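Local coordinates for divalent-cation tolerance protein CutA (Pyrococcus horikoshii, PDB 1UKU), which binds copper between two of its trimers and is involved in resistance toward heavy metals, at residues I2-T7 / A53-R58. Sequence-based numbering, arbitrary orientation.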
loop_
_atom_site.group_PDB
_atom_site.type_symbol
_atom_site.label_atom_id
_atom_site.label_comp_id
_atom_site.label_asym_id
_atom_site.label_seq_id
_atom_site.Cartn_x
_atom_site.Cartn_y
_atom_site.Cartn_z
ATOM N N ILE A 2 -10.243 0.538 -8.749
ATOM C CA ILE A 2 -9.778 1.219 -7.549
ATOM C C ILE A 2 -9.303 0.250 -6.475
ATOM O O ILE A 2 -9.689 -0.922 -6.440
ATOM C CB ILE A 2 -10.862 2.152 -6.970
ATOM C CG1 ILE A 2 -12.047 1.355 -6.458
ATOM C CG2 ILE A 2 -11.330 3.182 -7.988
ATOM C CD1 ILE A 2 -13.116 2.159 -5.738
ATOM N N ILE A 3 -8.456 0.782 -5.610
ATOM C CA ILE A 3 -8.119 0.164 -4.343
ATOM C C ILE A 3 -8.854 0.908 -3.259
ATOM O O ILE A 3 -8.977 2.124 -3.293
ATOM C CB ILE A 3 -6.588 0.276 -4.090
ATOM C CG1 ILE A 3 -5.816 -0.488 -5.171
ATOM C CG2 ILE A 3 -6.223 -0.143 -2.678
ATOM C CD1 ILE A 3 -6.177 -1.817 -5.348
ATOM N N VAL A 4 -9.319 0.167 -2.279
ATOM C CA VAL A 4 -9.839 0.740 -1.049
ATOM C C VAL A 4 -9.065 0.142 0.119
ATOM O O VAL A 4 -8.970 -1.071 0.239
ATOM C CB VAL A 4 -11.324 0.482 -0.904
ATOM C CG1 VAL A 4 -11.875 1.019 0.443
ATOM C CG2 VAL A 4 -12.046 1.129 -2.067
ATOM N N TYR A 5 -8.538 0.998 0.972
ATOM C CA TYR A 5 -7.800 0.585 2.168
ATOM C C TYR A 5 -8.646 0.912 3.404
ATOM O O TYR A 5 -9.175 2.005 3.556
ATOM C CB TYR A 5 -6.465 1.309 2.255
ATOM C CG TYR A 5 -5.543 0.919 3.394
ATOM C CD1 TYR A 5 -4.997 -0.341 3.455
ATOM C CD2 TYR A 5 -5.206 1.827 4.417
ATOM C CE1 TYR A 5 -4.129 -0.717 4.492
ATOM C CE2 TYR A 5 -4.331 1.452 5.466
ATOM C CZ TYR A 5 -3.797 0.180 5.477
ATOM O OH TYR A 5 -2.919 -0.196 6.479
ATOM N N THR A 6 -8.750 -0.045 4.314
ATOM C CA THR A 6 -9.357 0.148 5.618
ATOM C C THR A 6 -8.593 -0.711 6.621
ATOM O O THR A 6 -7.778 -1.540 6.250
ATOM C CB THR A 6 -10.868 -0.163 5.564
ATOM O OG1 THR A 6 -11.466 0.235 6.812
ATOM C CG2 THR A 6 -11.187 -1.619 5.354
ATOM N N THR A 7 -8.807 -0.465 7.898
ATOM C CA THR A 7 -8.142 -1.226 8.927
ATOM C C THR A 7 -9.159 -1.749 9.885
ATOM O O THR A 7 -10.222 -1.165 10.049
ATOM C CB THR A 7 -7.084 -0.428 9.678
ATOM O OG1 THR A 7 -7.711 0.519 10.569
ATOM C CG2 THR A 7 -6.202 0.365 8.744
ATOM N N ALA A 53 -6.539 -3.984 5.358
ATOM C CA ALA A 53 -7.221 -4.649 4.242
ATOM C C ALA A 53 -7.150 -3.782 3.003
ATOM O O ALA A 53 -7.572 -2.621 3.010
ATOM C CB ALA A 53 -8.657 -4.922 4.591
ATOM N N ILE A 54 -6.590 -4.376 1.968
ATOM C CA ILE A 54 -6.506 -3.793 0.648
ATOM C C ILE A 54 -7.585 -4.479 -0.195
ATOM O O ILE A 54 -7.505 -5.671 -0.492
ATOM C CB ILE A 54 -5.105 -4.020 0.037
ATOM C CG1 ILE A 54 -4.012 -3.354 0.880
ATOM C CG2 ILE A 54 -5.060 -3.456 -1.389
ATOM C CD1 ILE A 54 -2.621 -3.981 0.713
ATOM N N LEU A 55 -8.581 -3.711 -0.601
ATOM C CA LEU A 55 -9.709 -4.190 -1.389
ATOM C C LEU A 55 -9.627 -3.706 -2.819
ATOM O O LEU A 55 -9.196 -2.596 -3.057
ATOM C CB LEU A 55 -11.034 -3.713 -0.779
ATOM C CG LEU A 55 -11.156 -3.763 0.758
ATOM C CD1 LEU A 55 -12.467 -3.214 1.197
ATOM C CD2 LEU A 55 -10.969 -5.196 1.265
ATOM N N LYS A 56 -10.054 -4.541 -3.759
ATOM C CA LYS A 56 -9.964 -4.205 -5.188
ATOM C C LYS A 56 -11.358 -4.275 -5.774
ATOM O O LYS A 56 -12.053 -5.266 -5.620
ATOM C CB LYS A 56 -8.992 -5.151 -5.906
ATOM C CG LYS A 56 -7.594 -5.208 -5.224
ATOM C CD LYS A 56 -6.676 -6.350 -5.699
ATOM C CE LYS A 56 -6.015 -7.170 -4.532
ATOM N NZ LYS A 56 -6.839 -8.348 -3.922
ATOM N N THR A 57 -11.792 -3.202 -6.450
ATOM C CA THR A 57 -13.142 -3.211 -7.045
ATOM C C THR A 57 -13.216 -2.219 -8.213
ATOM O O THR A 57 -12.212 -1.647 -8.608
ATOM C CB THR A 57 -14.228 -2.964 -5.980
ATOM O OG1 THR A 57 -15.519 -3.311 -6.524
ATOM C CG2 THR A 57 -14.301 -1.500 -5.572
ATOM N N ARG A 58 -14.416 -2.066 -8.766
ATOM C CA ARG A 58 -14.657 -1.104 -9.826
ATOM C C ARG A 58 -14.911 0.276 -9.291
ATOM O O ARG A 58 -15.495 0.448 -8.245
ATOM C CB ARG A 58 -15.871 -1.498 -10.672
ATOM C CG ARG A 58 -15.849 -2.887 -11.261
ATOM C CD ARG A 58 -16.861 -3.045 -12.378
ATOM N NE ARG A 58 -18.190 -2.583 -12.015
ATOM C CZ ARG A 58 -19.213 -3.367 -11.721
ATOM N NH1 ARG A 58 -19.060 -4.703 -11.646
ATOM N NH2 ARG A 58 -20.392 -2.831 -11.425
#
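Ile3 spans Ile54 and Lys56 on the facing strand. With CG1 beside the backbone N (chi1 -63°), CG2 stands anti to that N and meets CG2 of Ile54 at 3.7 Å, while its CD1 reaches CG of Lys56, also at 3.7 Å, the two side chains lying side by side; Lys56, bent at its outer torsions, also packs on Tyr92 and Leu96 of helix 90-99. On the same face the Tyr5 ring slants across Ile54, whose CG1 sits at the ring edge, 4.1 Å from CD1. Tyr5 OH is hydrogen-bonded to Asn31 OD1 of a neighbouring subunit of the trimer, and the ring also packs on Ile54 of that subunit, which ties this face to the trimer interface. Strands 2-8 and 44-57 are the two central strands of the chain's four-stranded antiparallel sheet, a ferredoxin-like beta-alpha-beta-beta-alpha-beta arrangement. Six backbone hydrogen bonds join them, two at each of the hydrogen-bonded pairs Ile2-Thr57, Val4-Leu55 and Thr6-Ala53; Leu55 N to Val4 O is the shortest at 2.8 Å. Leu55 O takes both the N-H of Val4 and a CA-H contact from Ile3 CA at 3.2 Å. On the other face, toward helix 62-72, Ile2 CG1 lies beside Thr57 CG2 at 3.7 Å, and Trp62 of that helix touches Ile2 and Val4.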